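Local coordinates for protein hypoxanthine-guanine phosphoribosyltransferase (Leishmania tarentolae, PDB 1PZM) that probably converts hypoxanthine and guanine to their nucleoside monophosphates in purine salvage, transferring the phosphoribosyl group from phosphoribosylpyrophosphate with magnesium as cofactor, at residues 31-34 and 35-39; 72-75 and 76-79. All blocks are in the same frame, centred on the assembly; numbering follows the deposited sequence.

Interaction 1 of 2, residues 31-34 and 35-39; sequences EQVW and AATAK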
ATOM      1  N   GLU A  31       8.266  14.572  -5.430  1.00 20.20           N
ATOM      2  CA  GLU A  31       8.859  15.467  -4.421  1.00 21.46           C
ATOM      3  C   GLU A  31       7.791  16.433  -3.864  1.00 22.34           C
ATOM      4  O   GLU A  31       7.747  16.717  -2.652  1.00 23.53           O
ATOM      5  CB  GLU A  31      10.009  16.290  -5.075  1.00 20.82           C
ATOM      6  CG  GLU A  31      11.224  15.379  -5.394  0.50 20.46           C
ATOM      7  CD  GLU A  31      10.930  14.177  -6.349  0.50 18.29           C
ATOM      8  OE1 GLU A  31      10.251  14.376  -7.386  0.50 18.42           O
ATOM      9  OE2 GLU A  31      11.468  13.047  -6.071  0.50 18.11           O
ATOM     10  N   GLN A  32       6.979  16.997  -4.765  1.00 22.07           N
ATOM     11  CA  GLN A  32       5.961  17.980  -4.372  1.00 21.90           C
ATOM     12  C   GLN A  32       4.867  17.266  -3.536  1.00 20.20           C
ATOM     13  O   GLN A  32       4.295  17.855  -2.599  1.00 21.11           O
ATOM     14  CB  GLN A  32       5.355  18.678  -5.632  1.00 21.10           C
ATOM     15  CG  GLN A  32       6.313  19.673  -6.337  1.00 21.49           C
ATOM     16  CD  GLN A  32       5.942  19.894  -7.811  1.00 24.84           C
ATOM     17  OE1 GLN A  32       4.987  19.276  -8.316  1.00 21.11           O
ATOM     18  NE2 GLN A  32       6.681  20.769  -8.505  1.00 21.68           N
ATOM     19  N   VAL A  33       4.533  16.030  -3.910  1.00 19.50           N
ATOM     20  CA  VAL A  33       3.508  15.249  -3.153  1.00 18.35           C
ATOM     21  C   VAL A  33       4.075  14.991  -1.743  1.00 18.56           C
ATOM     22  O   VAL A  33       3.413  15.214  -0.713  1.00 18.40           O
ATOM     23  CB  VAL A  33       3.227  13.866  -3.829  1.00 18.73           C
ATOM     24  CG1 VAL A  33       2.383  12.948  -2.924  1.00 18.17           C
ATOM     25  CG2 VAL A  33       2.520  14.027  -5.210  1.00 19.01           C
ATOM     26  N   TRP A  34       5.338  14.576  -1.693  1.00 17.51           N
ATOM     27  CA  TRP A  34       5.951  14.383  -0.410  1.00 18.38           C
ATOM     28  C   TRP A  34       6.057  15.626   0.480  1.00 19.98           C
ATOM     29  O   TRP A  34       5.727  15.536   1.664  1.00 20.22           O
ATOM     30  CB  TRP A  34       7.339  13.787  -0.573  1.00 20.65           C
ATOM     31  CG  TRP A  34       7.316  12.327  -1.037  1.00 19.05           C
ATOM     32  CD1 TRP A  34       6.269  11.387  -0.951  1.00 19.05           C
ATOM     33  CD2 TRP A  34       8.451  11.616  -1.526  1.00 19.91           C
ATOM     34  NE1 TRP A  34       6.701  10.144  -1.427  1.00 17.14           N
ATOM     35  CE2 TRP A  34       8.042  10.261  -1.776  1.00 21.18           C
ATOM     36  CE3 TRP A  34       9.779  11.993  -1.838  1.00 21.93           C
ATOM     37  CZ2 TRP A  34       8.941   9.295  -2.305  1.00 22.32           C
ATOM     38  CZ3 TRP A  34      10.674  11.009  -2.366  1.00 22.39           C
ATOM     39  CH2 TRP A  34      10.220   9.697  -2.610  1.00 23.45           C
ATOM     40  N   ALA A  35       6.483  16.758  -0.076  1.00 18.46           N
ATOM     41  CA  ALA A  35       6.491  17.990   0.685  1.00 20.93           C
ATOM     42  C   ALA A  35       5.086  18.398   1.207  1.00 20.85           C
ATOM     43  O   ALA A  35       4.981  18.792   2.374  1.00 20.71           O
ATOM     44  CB  ALA A  35       7.136  19.174  -0.117  1.00 21.27           C
ATOM     45  N   ALA A  36       4.025  18.279   0.397  1.00 20.28           N
ATOM     46  CA  ALA A  36       2.677  18.670   0.863  1.00 22.80           C
ATOM     47  C   ALA A  36       2.176  17.644   1.950  1.00 22.13           C
ATOM     48  O   ALA A  36       1.512  18.002   2.934  1.00 21.57           O
ATOM     49  CB  ALA A  36       1.645  18.733  -0.345  1.00 23.31           C
ATOM     50  N   THR A  37       2.531  16.385   1.774  1.00 20.94           N
ATOM     51  CA  THR A  37       2.068  15.365   2.686  1.00 20.67           C
ATOM     52  C   THR A  37       2.766  15.490   4.036  1.00 21.53           C
ATOM     53  O   THR A  37       2.119  15.288   5.073  1.00 22.37           O
ATOM     54  CB  THR A  37       2.381  13.996   2.120  1.00 20.28           C
ATOM     55  OG1 THR A  37       1.658  13.839   0.898  1.00 17.62           O
ATOM     56  CG2 THR A  37       1.799  12.936   3.040  1.00 21.98           C
ATOM     57  N   ALA A  38       4.070  15.781   4.038  1.00 21.72           N
ATOM     58  CA  ALA A  38       4.814  16.087   5.286  1.00 22.71           C
ATOM     59  C   ALA A  38       4.205  17.222   6.107  1.00 24.65           C
ATOM     60  O   ALA A  38       4.099  17.129   7.349  1.00 25.79           O
ATOM     61  CB  ALA A  38       6.329  16.390   4.965  1.00 22.10           C
ATOM     62  N   LYS A  39       3.829  18.309   5.422  1.00 25.54           N
ATOM     63  CA  LYS A  39       3.181  19.479   6.061  1.00 26.93           C
ATOM     64  C   LYS A  39       1.823  19.066   6.606  1.00 26.54           C
ATOM     65  O   LYS A  39       1.464  19.431   7.731  1.00 26.56           O
ATOM     66  CB  LYS A  39       3.026  20.668   5.084  1.00 27.21           C
ATOM     67  CG  LYS A  39       4.431  21.340   4.767  1.00 30.67           C
ATOM     68  CD  LYS A  39       4.218  22.574   3.875  1.00 36.16           C
ATOM     69  CE  LYS A  39       5.422  23.504   3.972  1.00 47.14           C
ATOM     70  NZ  LYS A  39       5.225  24.852   3.368  1.00 48.06           N
TER
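Val-33 and Thr-37 lie side by side on one face of the helix, one turn apart and pointing the same way. The side chains only brush: CG1 of Val-33 is 4.0 Å from OG1 of Thr-37. The tighter link is polar. OG1 of Thr-37 gives a hydrogen bond to the carbonyl O of Val-33 at 2.8 Å. The hydroxyl is set beside its own backbone N by chi1 of -63°, which turns it back toward the preceding turn. It reaches the oxygen from above the carbonyl plane, 43° out of it. The backbone N of Thr-37 bonds the same oxygen at 2.9 Å, nearly along the C=O axis. Two donors therefore grip Val-33 O, and the buried hydroxyl is satisfied within the helix.

Trp-34 meets the next turn through its backbone. Its O accepts from Ala-38 N at 2.9 Å, and CB of Ala-38 sits 3.5 Å from that oxygen. The indole itself leads away from residues 35-39. Its NE1 is hydrogen-bonded to Asp-74. Earlier in the helix, Ala-35 N and Ala-36 N bond Glu-31 O and Gln-32 O in the same i to i+4 pattern.

This is the first part of helix 30-48. The methyls of Thr-37 and Ala-38 meet Phe-78 on helix 69-81, and Thr-37 also touches Phe-71 and Leu-75. Val-33 and Trp-34 pack on Tyr-182 in a loop, and Trp-34 also packs on Arg-77 of the second subunit. The segment thus joins helix 69-81 to that loop beside the subunit interface.

Interaction 2 of 2, residues 72-75 and 76-79; sequences TADL and ARFL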
ATOM      1  N   THR A  72      -1.253   6.050   1.285  1.00 18.32           N
ATOM      2  CA  THR A  72      -1.302   5.511   2.634  1.00 20.03           C
ATOM      3  C   THR A  72       0.137   5.102   3.143  1.00 20.12           C
ATOM      4  O   THR A  72       0.528   5.385   4.278  1.00 21.22           O
ATOM      5  CB  THR A  72      -2.252   4.256   2.709  1.00 20.00           C
ATOM      6  OG1 THR A  72      -3.616   4.613   2.372  1.00 22.45           O
ATOM      7  CG2 THR A  72      -2.347   3.827   4.132  1.00 21.05           C
ATOM      8  N   ALA A  73       0.884   4.370   2.314  1.00 18.58           N
ATOM      9  CA  ALA A  73       2.234   3.928   2.687  1.00 17.41           C
ATOM     10  C   ALA A  73       3.106   5.112   3.033  1.00 17.58           C
ATOM     11  O   ALA A  73       3.911   5.031   3.968  1.00 16.94           O
ATOM     12  CB  ALA A  73       2.864   3.174   1.541  1.00 16.59           C
ATOM     13  N   ASP A  74       2.992   6.184   2.239  1.00 15.78           N
ATOM     14  CA  ASP A  74       3.878   7.353   2.427  1.00 18.06           C
ATOM     15  C   ASP A  74       3.349   8.242   3.595  1.00 18.38           C
ATOM     16  O   ASP A  74       4.090   8.654   4.454  1.00 17.91           O
ATOM     17  CB  ASP A  74       3.892   8.171   1.120  1.00 18.68           C
ATOM     18  CG  ASP A  74       4.706   7.499   0.003  1.00 21.14           C
ATOM     19  OD1 ASP A  74       5.245   6.350   0.211  1.00 17.88           O
ATOM     20  OD2 ASP A  74       4.857   8.071  -1.124  1.00 20.11           O
ATOM     21  N   LEU A  75       2.039   8.489   3.636  1.00 18.20           N
ATOM     22  CA  LEU A  75       1.458   9.265   4.748  1.00 19.03           C
ATOM     23  C   LEU A  75       1.738   8.581   6.076  1.00 20.50           C
ATOM     24  O   LEU A  75       2.050   9.273   7.038  1.00 21.22           O
ATOM     25  CB  LEU A  75      -0.048   9.454   4.581  1.00 17.51           C
ATOM     26  CG  LEU A  75      -0.836  10.082   5.735  1.00 21.64           C
ATOM     27  CD1 LEU A  75      -0.488  11.605   6.064  1.00 16.71           C
ATOM     28  CD2 LEU A  75      -2.412   9.910   5.471  1.00 21.08           C
ATOM     29  N   ALA A  76       1.584   7.238   6.140  1.00 20.84           N
ATOM     30  CA  ALA A  76       1.948   6.516   7.372  1.00 21.84           C
ATOM     31  C   ALA A  76       3.350   6.876   7.879  1.00 21.28           C
ATOM     32  O   ALA A  76       3.526   7.130   9.060  1.00 20.50           O
ATOM     33  CB  ALA A  76       1.810   4.947   7.253  1.00 21.20           C
ATOM     34  N   ARG A  77       4.329   6.886   6.978  1.00 21.05           N
ATOM     35  CA  ARG A  77       5.709   7.227   7.344  1.00 20.36           C
ATOM     36  C   ARG A  77       5.959   8.706   7.729  1.00 22.06           C
ATOM     37  O   ARG A  77       6.685   8.987   8.652  1.00 22.44           O
ATOM     38  CB  ARG A  77       6.678   6.748   6.268  1.00 18.94           C
ATOM     39  CG  ARG A  77       6.753   5.202   6.184  1.00 16.96           C
ATOM     40  CD  ARG A  77       7.534   4.721   5.006  1.00 16.55           C
ATOM     41  NE  ARG A  77       6.798   4.778   3.736  1.00 14.90           N
ATOM     42  CZ  ARG A  77       7.320   4.204   2.636  1.00 20.20           C
ATOM     43  NH1 ARG A  77       8.530   3.527   2.721  1.00 15.15           N
ATOM     44  NH2 ARG A  77       6.675   4.257   1.480  1.00 17.05           N
ATOM     45  N   PHE A  78       5.329   9.644   7.054  1.00 21.91           N
ATOM     46  CA  PHE A  78       5.313  11.033   7.526  1.00 23.40           C
ATOM     47  C   PHE A  78       4.685  11.230   8.922  1.00 24.19           C
ATOM     48  O   PHE A  78       5.163  12.048   9.734  1.00 25.47           O
ATOM     49  CB  PHE A  78       4.628  11.956   6.470  1.00 23.37           C
ATOM     50  CG  PHE A  78       5.453  12.118   5.218  1.00 23.34           C
ATOM     51  CD1 PHE A  78       4.949  11.719   3.984  1.00 22.34           C
ATOM     52  CD2 PHE A  78       6.779  12.597   5.309  1.00 23.35           C
ATOM     53  CE1 PHE A  78       5.761  11.812   2.823  1.00 24.22           C
ATOM     54  CE2 PHE A  78       7.608  12.680   4.187  1.00 25.93           C
ATOM     55  CZ  PHE A  78       7.085  12.280   2.914  1.00 23.54           C
ATOM     56  N   LEU A  79       3.619  10.492   9.199  1.00 23.54           N
ATOM     57  CA  LEU A  79       3.024  10.496  10.540  1.00 24.46           C
ATOM     58  C   LEU A  79       3.991   9.898  11.607  1.00 25.63           C
ATOM     59  O   LEU A  79       4.139  10.450  12.728  1.00 27.11           O
ATOM     60  CB  LEU A  79       1.661   9.778  10.502  1.00 24.14           C
ATOM     61  CG  LEU A  79       0.485  10.535   9.893  1.00 22.52           C
ATOM     62  CD1 LEU A  79      -0.773   9.582   9.738  1.00 20.94           C
ATOM     63  CD2 LEU A  79       0.110  11.816  10.657  1.00 22.01           C
TER
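The Arg-77 guanidinium has two acceptors at its edge, near its plane: Asp-74 OD1 and the carbonyl O of Ala-73. The ring of Phe-78 has CA of Leu-75 at its edge, while Asp-74 O lies oblique to it, 3.2 Å from CD1. These groups belong to helix 69-81, the crossover helix of a beta-alpha-beta unit with strands 59-64 and 86-91 in the phosphoribosyltransferase fold.

NH2 of Arg-77 forms a salt bridge with OD1 of Asp-74 at 2.8 Å. Its hydrogen bond is weak, with an N-H...O angle of 129°. Carboxylate and guanidinium planes are turned 45° apart. NE of Arg-77 donates to Ala-73 O at 2.9 Å, coming from above the carbonyl plane. The Arg-77 chain is bent at chi3 (-78°), which folds the guanidinium back along the helix to these acceptors. The charged cluster extends across the dimer interface. NH1 of Arg-77 forms a salt bridge with OD2 of Asp-74 of the second subunit, and Asp-74 OD2 one with Arg-77 NH1 of that subunit. Asp-74 OD2 is also hydrogen-bonded to Tyr-182. Arginines of both subunits beside this buried carboxylate would probably favour its charged form.

Toward strand 59-64 the side chains are mostly apolar. Leu-75 and Leu-79 meet one turn apart, and their side chains cross obliquely. Leu-79 and Ala-76 pack on strand 59-64. Phe-78 instead packs on helix 30-48 and makes a cation-pi contact with Arg-194 of the second subunit. In the backbone, Ala-76 N bonds Thr-72 O and Phe-78 N bonds Asp-74 O. In the leucine pair, CG of Leu-75 stands 4.0 Å from CD1 of Leu-79.

Overall arrangement
Both interactions are i to i+3 and i+4 contacts within one helix, and the two helices pack against each other. Interaction 1, on helix 30-48, is partly buried, with several residues exposed. Interaction 2, on helix 69-81, is largely buried between strand 59-64, helix 30-48 and the second subunit. Their chemistry differs accordingly. A neutral hydroxyl shares a carbonyl with the backbone in 31-39; a charged pair and a leucine pair mark 72-79. They touch directly. Trp-34 NE1 lies 2.8 Å from Asp-74 OD2, a probable hydrogen bond, and Thr-37 CG2 lies 3.5 Å from Phe-78 CD1. Interaction 2 has the more extensive contacts with the second subunit, including its salt bridges.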